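Local atomic coordinates of tricorn protease (PDB entry 1K32), a protein that hydrolyses peptides as a serine protease of family S41, probably working downstream of the proteasome in the protein breakdown of Thermoplasma acidophilum. Residues I1007-P1011 with H1012-S1016; D827-R830 with F831-R835; L238-H241 with T242-T245. All blocks are in the same frame, centred on the assembly; numbering follows the deposited sequence.

Interaction 1 (I1007-P1011 with H1012-S1016)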
loop_
_atom_site.group_PDB
_atom_site.type_symbol
_atom_site.label_atom_id
_atom_site.label_comp_id
_atom_site.label_asym_id
_atom_site.label_seq_id
_atom_site.Cartn_x
_atom_site.Cartn_y
_atom_site.Cartn_z
ATOM N N ILE A 1007 -42.903 -61.212 7.379
ATOM C CA ILE A 1007 -43.602 -60.659 8.528
ATOM C C ILE A 1007 -44.301 -59.396 8.064
ATOM O O ILE A 1007 -43.662 -58.365 7.869
ATOM C CB ILE A 1007 -42.643 -60.298 9.704
ATOM C CG1 ILE A 1007 -42.002 -61.564 10.275
ATOM C CG2 ILE A 1007 -43.413 -59.606 10.827
ATOM C CD1 ILE A 1007 -40.806 -62.015 9.518
ATOM N N GLU A 1008 -45.612 -59.494 7.863
ATOM C CA GLU A 1008 -46.415 -58.355 7.454
ATOM C C GLU A 1008 -46.452 -57.359 8.610
ATOM O O GLU A 1008 -46.216 -57.709 9.767
ATOM C CB GLU A 1008 -47.860 -58.778 7.164
ATOM C CG GLU A 1008 -48.060 -59.701 5.980
ATOM C CD GLU A 1008 -47.704 -59.040 4.663
ATOM O OE1 GLU A 1008 -48.197 -57.917 4.405
ATOM O OE2 GLU A 1008 -46.932 -59.647 3.885
ATOM N N TYR A 1009 -46.754 -56.115 8.281
ATOM C CA TYR A 1009 -46.889 -55.065 9.274
ATOM C C TYR A 1009 -48.318 -54.583 9.009
ATOM O O TYR A 1009 -48.534 -53.625 8.279
ATOM C CB TYR A 1009 -45.880 -53.949 9.010
ATOM C CG TYR A 1009 -45.581 -53.066 10.209
ATOM C CD1 TYR A 1009 -46.583 -52.692 11.102
ATOM C CD2 TYR A 1009 -44.293 -52.566 10.415
ATOM C CE1 TYR A 1009 -46.310 -51.834 12.173
ATOM C CE2 TYR A 1009 -44.009 -51.716 11.471
ATOM C CZ TYR A 1009 -45.018 -51.353 12.343
ATOM O OH TYR A 1009 -44.718 -50.486 13.361
ATOM N N ALA A 1010 -49.288 -55.277 9.597
ATOM C CA ALA A 1010 -50.703 -54.965 9.411
ATOM C C ALA A 1010 -51.174 -53.669 10.073
ATOM O O ALA A 1010 -50.530 -53.159 10.984
ATOM C CB ALA A 1010 -51.535 -56.121 9.904
ATOM N N PRO A 1011 -52.324 -53.130 9.621
ATOM C CA PRO A 1011 -52.857 -51.893 10.195
ATOM C C PRO A 1011 -53.064 -52.025 11.699
ATOM O O PRO A 1011 -52.764 -51.104 12.451
ATOM C CB PRO A 1011 -54.172 -51.697 9.439
ATOM C CG PRO A 1011 -53.870 -52.292 8.097
ATOM C CD PRO A 1011 -53.157 -53.575 8.490
ATOM N N HIS A 1012 -53.560 -53.179 12.138
ATOM C CA HIS A 1012 -53.792 -53.391 13.559
ATOM C C HIS A 1012 -52.491 -53.438 14.346
ATOM O O HIS A 1012 -52.488 -53.241 15.561
ATOM C CB HIS A 1012 -54.645 -54.654 13.801
ATOM C CG HIS A 1012 -54.219 -55.852 13.009
ATOM N ND1 HIS A 1012 -53.140 -56.636 13.361
ATOM C CD2 HIS A 1012 -54.743 -56.413 11.892
ATOM C CE1 HIS A 1012 -53.019 -57.628 12.496
ATOM N NE2 HIS A 1012 -53.979 -57.516 11.595
ATOM N N ASP A 1013 -51.380 -53.686 13.655
ATOM C CA ASP A 1013 -50.076 -53.702 14.317
ATOM C C ASP A 1013 -49.742 -52.251 14.645
ATOM O O ASP A 1013 -49.278 -51.945 15.738
ATOM C CB ASP A 1013 -49.006 -54.305 13.401
ATOM C CG ASP A 1013 -49.118 -55.814 13.291
ATOM O OD1 ASP A 1013 -49.040 -56.353 12.167
ATOM O OD2 ASP A 1013 -49.276 -56.469 14.339
ATOM N N TYR A 1014 -49.989 -51.357 13.693
ATOM C CA TYR A 1014 -49.736 -49.938 13.919
ATOM C C TYR A 1014 -50.674 -49.418 15.000
ATOM O O TYR A 1014 -50.275 -48.607 15.821
ATOM C CB TYR A 1014 -49.952 -49.123 12.644
ATOM C CG TYR A 1014 -48.888 -49.333 11.597
ATOM C CD1 TYR A 1014 -49.091 -50.212 10.534
ATOM C CD2 TYR A 1014 -47.679 -48.646 11.665
ATOM C CE1 TYR A 1014 -48.111 -50.391 9.562
ATOM C CE2 TYR A 1014 -46.692 -48.821 10.698
ATOM C CZ TYR A 1014 -46.916 -49.688 9.656
ATOM O OH TYR A 1014 -45.961 -49.838 8.692
ATOM N N LEU A 1015 -51.919 -49.888 14.991
ATOM C CA LEU A 1015 -52.895 -49.470 15.990
ATOM C C LEU A 1015 -52.440 -49.841 17.395
ATOM O O LEU A 1015 -52.599 -49.057 18.318
ATOM C CB LEU A 1015 -54.261 -50.116 15.728
ATOM C CG LEU A 1015 -55.243 -49.384 14.816
ATOM C CD1 LEU A 1015 -56.558 -50.165 14.767
ATOM C CD2 LEU A 1015 -55.484 -47.969 15.339
ATOM N N SER A 1016 -51.866 -51.032 17.550
ATOM C CA SER A 1016 -51.405 -51.485 18.860
ATOM C C SER A 1016 -50.028 -50.940 19.239
ATOM O O SER A 1016 -49.527 -51.209 20.330
ATOM C CB SER A 1016 -51.382 -53.017 18.918
ATOM O OG SER A 1016 -50.331 -53.553 18.132
HETATM O O HOH W 1 -46.799 -51.235 6.670
#
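Tyr1009 and Tyr1014 stack across the start of the short helix 1011-1015, in a local helix-capping contact just after strand 1005-1006, an outermost strand of the parallel sheet in the S41 part of the chain. The two rings form an offset stack, centroids 3.8 Å apart and planes at 11°, while the side chains themselves run across each other at about a right angle. Tyr1009 reaches the stack because its CG is anti to the backbone N (chi1 -159°), and CZ of Tyr1014 lies over one face of its ring, toward the rim. A water sits 2.6 Å from Tyr1014 OH, in the ring plane, and donates a weak bond to Tyr1009 O, which also accepts from Arg168 NH1.

Ala1010 holds the N-cap position. Its N donates to Asp1013 OD1 at 2.8 Å, on the anti lone pair: half of a capping box, since alanine has no side-chain oxygen to return the favour. Ala1010 O takes Asp1013 N at 2.9 Å from above the carbonyl plane and Tyr1014 N at 3.3 Å within it. On the flank, Ala1010 CB sits over the His1012 ring face, 3.5 Å from the ring centroid, a CH-pi contact. Behind the cap, Trp188 touches Ala1010 and Pro1011, so the turn is packed against a blade of the six-bladed propeller. With its carboxylate beside the N-terminal end of the helix and gripping a backbone N-H, Asp1013 is probably stabilised as the anion.

Interaction 2 (D827-R830 with F831-R835)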
loop_
_atom_site.group_PDB
_atom_site.type_symbol
_atom_site.label_atom_id
_atom_site.label_comp_id
_atom_site.label_asym_id
_atom_site.label_seq_id
_atom_site.Cartn_x
_atom_site.Cartn_y
_atom_site.Cartn_z
ATOM N N ASP A 827 -36.793 -24.791 8.466
ATOM C CA ASP A 827 -37.549 -24.966 7.229
ATOM C C ASP A 827 -37.934 -26.438 7.064
ATOM O O ASP A 827 -38.841 -26.775 6.307
ATOM C CB ASP A 827 -36.691 -24.556 6.030
ATOM C CG ASP A 827 -36.593 -23.058 5.868
ATOM O OD1 ASP A 827 -35.687 -22.599 5.147
ATOM O OD2 ASP A 827 -37.431 -22.340 6.446
ATOM N N ASP A 828 -37.233 -27.308 7.779
ATOM C CA ASP A 828 -37.473 -28.740 7.679
ATOM C C ASP A 828 -36.919 -29.456 8.905
ATOM O O ASP A 828 -35.992 -28.968 9.539
ATOM C CB ASP A 828 -36.792 -29.261 6.404
ATOM C CG ASP A 828 -36.881 -30.761 6.258
ATOM O OD1 ASP A 828 -37.972 -31.330 6.471
ATOM O OD2 ASP A 828 -35.857 -31.376 5.909
ATOM N N ASP A 829 -37.492 -30.601 9.254
ATOM C CA ASP A 829 -36.993 -31.339 10.407
ATOM C C ASP A 829 -37.076 -32.836 10.193
ATOM O O ASP A 829 -37.130 -33.607 11.136
ATOM C CB ASP A 829 -37.714 -30.908 11.712
ATOM C CG ASP A 829 -39.213 -31.234 11.729
ATOM O OD1 ASP A 829 -39.857 -30.927 12.758
ATOM O OD2 ASP A 829 -39.762 -31.789 10.750
ATOM N N ARG A 830 -37.055 -33.241 8.928
ATOM C CA ARG A 830 -37.110 -34.657 8.565
ATOM C C ARG A 830 -35.913 -35.452 9.097
ATOM O O ARG A 830 -36.062 -36.572 9.586
ATOM C CB ARG A 830 -37.157 -34.811 7.035
ATOM C CG ARG A 830 -36.999 -36.266 6.571
ATOM C CD ARG A 830 -38.343 -36.932 6.405
ATOM N NE ARG A 830 -38.776 -36.811 5.019
ATOM C CZ ARG A 830 -39.996 -37.072 4.575
ATOM N NH1 ARG A 830 -40.259 -36.928 3.286
ATOM N NH2 ARG A 830 -40.949 -37.463 5.406
ATOM N N PHE A 831 -34.718 -34.890 8.978
ATOM C CA PHE A 831 -33.537 -35.604 9.440
ATOM C C PHE A 831 -33.580 -35.794 10.953
ATOM O O PHE A 831 -33.197 -36.851 11.452
ATOM C CB PHE A 831 -32.258 -34.859 9.039
ATOM C CG PHE A 831 -31.000 -35.608 9.372
ATOM C CD1 PHE A 831 -30.685 -36.796 8.710
ATOM C CD2 PHE A 831 -30.131 -35.131 10.347
ATOM C CE1 PHE A 831 -29.523 -37.491 9.012
ATOM C CE2 PHE A 831 -28.957 -35.824 10.659
ATOM C CZ PHE A 831 -28.656 -37.005 9.986
ATOM N N ILE A 832 -34.033 -34.772 11.683
ATOM C CA ILE A 832 -34.137 -34.878 13.142
ATOM C C ILE A 832 -35.086 -36.020 13.476
ATOM O O ILE A 832 -34.761 -36.884 14.294
ATOM C CB ILE A 832 -34.664 -33.573 13.781
ATOM C CG1 ILE A 832 -33.650 -32.448 13.554
ATOM C CG2 ILE A 832 -34.902 -33.780 15.286
ATOM C CD1 ILE A 832 -34.152 -31.049 13.911
ATOM N N ARG A 833 -36.251 -36.027 12.827
ATOM C CA ARG A 833 -37.246 -37.074 13.041
ATOM C C ARG A 833 -36.666 -38.446 12.704
ATOM O O ARG A 833 -36.960 -39.427 13.373
ATOM C CB ARG A 833 -38.495 -36.810 12.186
ATOM C CG ARG A 833 -39.361 -35.650 12.673
ATOM C CD ARG A 833 -40.468 -35.279 11.679
ATOM N NE ARG A 833 -41.148 -34.056 12.103
ATOM C CZ ARG A 833 -42.108 -34.015 13.022
ATOM N NH1 ARG A 833 -42.649 -32.859 13.354
ATOM N NH2 ARG A 833 -42.547 -35.131 13.584
ATOM N N TYR A 834 -35.836 -38.507 11.668
ATOM C CA TYR A 834 -35.200 -39.765 11.252
ATOM C C TYR A 834 -34.214 -40.291 12.302
ATOM O O TYR A 834 -34.260 -41.464 12.694
ATOM C CB TYR A 834 -34.444 -39.579 9.932
ATOM C CG TYR A 834 -33.551 -40.757 9.615
ATOM C CD1 TYR A 834 -34.100 -41.994 9.276
ATOM C CD2 TYR A 834 -32.164 -40.658 9.741
ATOM C CE1 TYR A 834 -33.301 -43.106 9.077
ATOM C CE2 TYR A 834 -31.345 -41.769 9.545
ATOM C CZ TYR A 834 -31.921 -42.990 9.215
ATOM O OH TYR A 834 -31.128 -44.096 9.044
ATOM N N ARG A 835 -33.302 -39.437 12.745
ATOM C CA ARG A 835 -32.330 -39.868 13.748
ATOM C C ARG A 835 -33.023 -40.229 15.071
ATOM O O ARG A 835 -32.635 -41.193 15.734
ATOM C CB ARG A 835 -31.254 -38.790 13.941
ATOM C CG ARG A 835 -30.353 -38.588 12.710
ATOM C CD ARG A 835 -29.244 -39.638 12.597
ATOM N NE ARG A 835 -28.456 -39.630 13.819
ATOM C CZ ARG A 835 -28.383 -40.645 14.670
ATOM N NH1 ARG A 835 -27.663 -40.511 15.770
ATOM N NH2 ARG A 835 -28.990 -41.801 14.401
HETATM O O HOH W 2 -34.191 -32.315 7.585
#
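Arg833 reaches back one turn to Asp829 in an i to i+4 salt bridge at the N-terminus of helix 830-848, which carries the chain from the PDZ-like sheet to strand 853-857 of the S41 part. NE of Arg833 lies 3.0 Å from OD2 of Asp829, with an N-H...O angle of 161°. The oxygen sits at the edge of the guanidinium, almost in its plane, yet the nitrogen comes to it from above the carboxylate, and the two flat groups are turned 71° apart. This is therefore a single-point grip rather than a side-by-side pair. Asp829 occupies the N-cap position, but its side chain makes no capping bond: its CG stands between the backbone N and the carbonyl carbon (chi1 65°), which directs the carboxylate to the arginine. The backbone closes the same turn, Arg833 N donating to Asp829 O at 3.1 Å, and the next bond follows from Tyr834 N to Arg830 O at 2.9 Å.

In the second shell, OD2 of Asp829 is also paired with Arg738, and NH2 of Arg833 with Asp742, so the four charges form a chain of alternating sign. A leucine in place of Arg833 would probably leave Asp742 without this mate and take one of the two arginines named here from Asp829, its carboxylate freer to turn. Arg830 points elsewhere, to Asp125 and the carbonyl of Gln128 in a propeller loop, while Tyr834 OH bonds to His857 ND1.

Ahead of the helix, Asp828 OD1 accepts from Arg830 N at 3.2 Å, an Asx turn. Its other oxygen, OD2, takes a hydrogen bond at 2.5 Å from a water that in turn accepts from Phe831 N at 3.0 Å.

Interaction 3 (L238-H241 with T242-T245); sequences LRKH and TSFT
Lys240 reaches forward along the loop that follows its strand and donates from NZ to the backbone O of Thr242, 2.8 Å away. The contact sits where strand 239-240, an outermost strand of one propeller blade, gives way to the link leading to strand 249-254 of the next. The lysine runs straight from CA to CE, then turns at its last torsion (chi4 -64°), and this bend swings NZ round to the carbonyl; it arrives tilted 27° from the carbonyl plane.

Thr242 is the buried member. Its OG1, between the backbone N and the carbonyl carbon (chi1 63°), is met by two donors of the neighbouring strand, Gln227 NE2 and Ile228 N. The methyl CG2 lies 3.2 Å from His241 O, and the side chain also touches Ile277 of the next blade. Thr242 CB lies over one face of the Phe244 ring, toward its rim. His241 packs its side chain instead against Tyr217 and Phe270.

Thr242 is thus bonded through its carbonyl to Lys240 and through its hydroxyl to Gln227 and Ile228, while its own N-H, buried with no partner in the model, probably carries an energetic cost.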
loop_
_atom_site.group_PDB
_atom_site.type_symbol
_atom_site.label_atom_id
_atom_site.label_comp_id
_atom_site.label_asym_id
_atom_site.label_seq_id
_atom_site.Cartn_x
_atom_site.Cartn_y
_atom_site.Cartn_z
ATOM N N LEU A 238 -63.755 -61.585 -8.575
ATOM C CA LEU A 238 -63.137 -60.583 -9.437
ATOM C C LEU A 238 -63.842 -60.438 -10.777
ATOM O O LEU A 238 -64.089 -61.428 -11.463
ATOM C CB LEU A 238 -61.662 -60.930 -9.681
ATOM C CG LEU A 238 -60.874 -60.009 -10.619
ATOM C CD1 LEU A 238 -60.672 -58.654 -9.957
ATOM C CD2 LEU A 238 -59.527 -60.643 -10.944
ATOM N N ARG A 239 -64.146 -59.197 -11.144
ATOM C CA ARG A 239 -64.796 -58.891 -12.414
ATOM C C ARG A 239 -64.016 -57.842 -13.209
ATOM O O ARG A 239 -63.400 -56.940 -12.638
ATOM C CB ARG A 239 -66.217 -58.378 -12.183
ATOM C CG ARG A 239 -67.132 -59.375 -11.507
ATOM C CD ARG A 239 -68.486 -58.766 -11.219
ATOM N NE ARG A 239 -69.312 -59.658 -10.415
ATOM C CZ ARG A 239 -70.523 -59.352 -9.965
ATOM N NH1 ARG A 239 -71.198 -60.232 -9.238
ATOM N NH2 ARG A 239 -71.057 -58.167 -10.241
ATOM N N LYS A 240 -64.058 -57.972 -14.532
ATOM C CA LYS A 240 -63.384 -57.049 -15.440
ATOM C C LYS A 240 -64.481 -56.273 -16.170
ATOM O O LYS A 240 -65.262 -56.861 -16.917
ATOM C CB LYS A 240 -62.527 -57.851 -16.427
ATOM C CG LYS A 240 -61.781 -57.044 -17.479
ATOM C CD LYS A 240 -60.915 -57.986 -18.308
ATOM C CE LYS A 240 -60.212 -57.287 -19.453
ATOM N NZ LYS A 240 -61.155 -56.736 -20.461
ATOM N N HIS A 241 -64.541 -54.959 -15.960
ATOM C CA HIS A 241 -65.584 -54.140 -16.571
ATOM C C HIS A 241 -65.282 -53.324 -17.820
ATOM O O HIS A 241 -66.189 -52.704 -18.367
ATOM C CB HIS A 241 -66.176 -53.191 -15.529
ATOM C CG HIS A 241 -66.697 -53.886 -14.317
ATOM N ND1 HIS A 241 -65.918 -54.128 -13.209
ATOM C CD2 HIS A 241 -67.909 -54.428 -14.052
ATOM C CE1 HIS A 241 -66.626 -54.790 -12.312
ATOM N NE2 HIS A 241 -67.838 -54.985 -12.798
ATOM N N THR A 242 -64.033 -53.308 -18.271
ATOM C CA THR A 242 -63.681 -52.535 -19.456
ATOM C C THR A 242 -62.686 -53.265 -20.324
ATOM O O THR A 242 -61.995 -54.168 -19.863
ATOM C CB THR A 242 -63.045 -51.182 -19.083
ATOM O OG1 THR A 242 -61.819 -51.410 -18.369
ATOM C CG2 THR A 242 -64.003 -50.363 -18.218
ATOM N N SER A 243 -62.605 -52.850 -21.584
ATOM C CA SER A 243 -61.680 -53.442 -22.544
ATOM C C SER A 243 -61.000 -52.358 -23.374
ATOM O O SER A 243 -60.970 -52.432 -24.597
ATOM C CB SER A 243 -62.423 -54.411 -23.471
ATOM O OG SER A 243 -62.820 -55.574 -22.777
ATOM N N PHE A 244 -60.452 -51.351 -22.704
ATOM C CA PHE A 244 -59.776 -50.258 -23.390
ATOM C C PHE A 244 -58.507 -50.735 -24.107
ATOM O O PHE A 244 -57.857 -51.679 -23.666
ATOM C CB PHE A 244 -59.378 -49.170 -22.390
ATOM C CG PHE A 244 -60.516 -48.635 -21.572
ATOM C CD1 PHE A 244 -60.454 -48.657 -20.179
ATOM C CD2 PHE A 244 -61.626 -48.061 -22.183
ATOM C CE1 PHE A 244 -61.481 -48.114 -19.408
ATOM C CE2 PHE A 244 -62.656 -47.513 -21.422
ATOM C CZ PHE A 244 -62.579 -47.540 -20.031
ATOM N N THR A 245 -58.156 -50.068 -25.204
ATOM C CA THR A 245 -56.940 -50.398 -25.942
ATOM C C THR A 245 -56.171 -49.138 -26.351
ATOM O O THR A 245 -55.013 -49.223 -26.760
ATOM C CB THR A 245 -57.235 -51.210 -27.228
ATOM O OG1 THR A 245 -58.109 -50.458 -28.068
ATOM C CG2 THR A 245 -57.873 -52.554 -26.893
#

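All three are local contacts within one chain, two at helix N-termini and one at the end of a strand, met in the order interaction 3, interaction 2, interaction 1, and none touches another. Interactions 1 and 2 are the nearest pair, with centres about 24 Å and nearest atoms about 14 Å apart; interaction 3 lies about 33 Å from the first and about 44 Å from the second, centre to centre. The six-bladed propeller relates them: interaction 3 lies within it, while the other two bring S41 and PDZ-side segments against it, 1007-1016 on strands 163-168 and 186-192, and Arg830 of interaction 2 on the loop after strand 120-124. None of the three contacts holds a ligand.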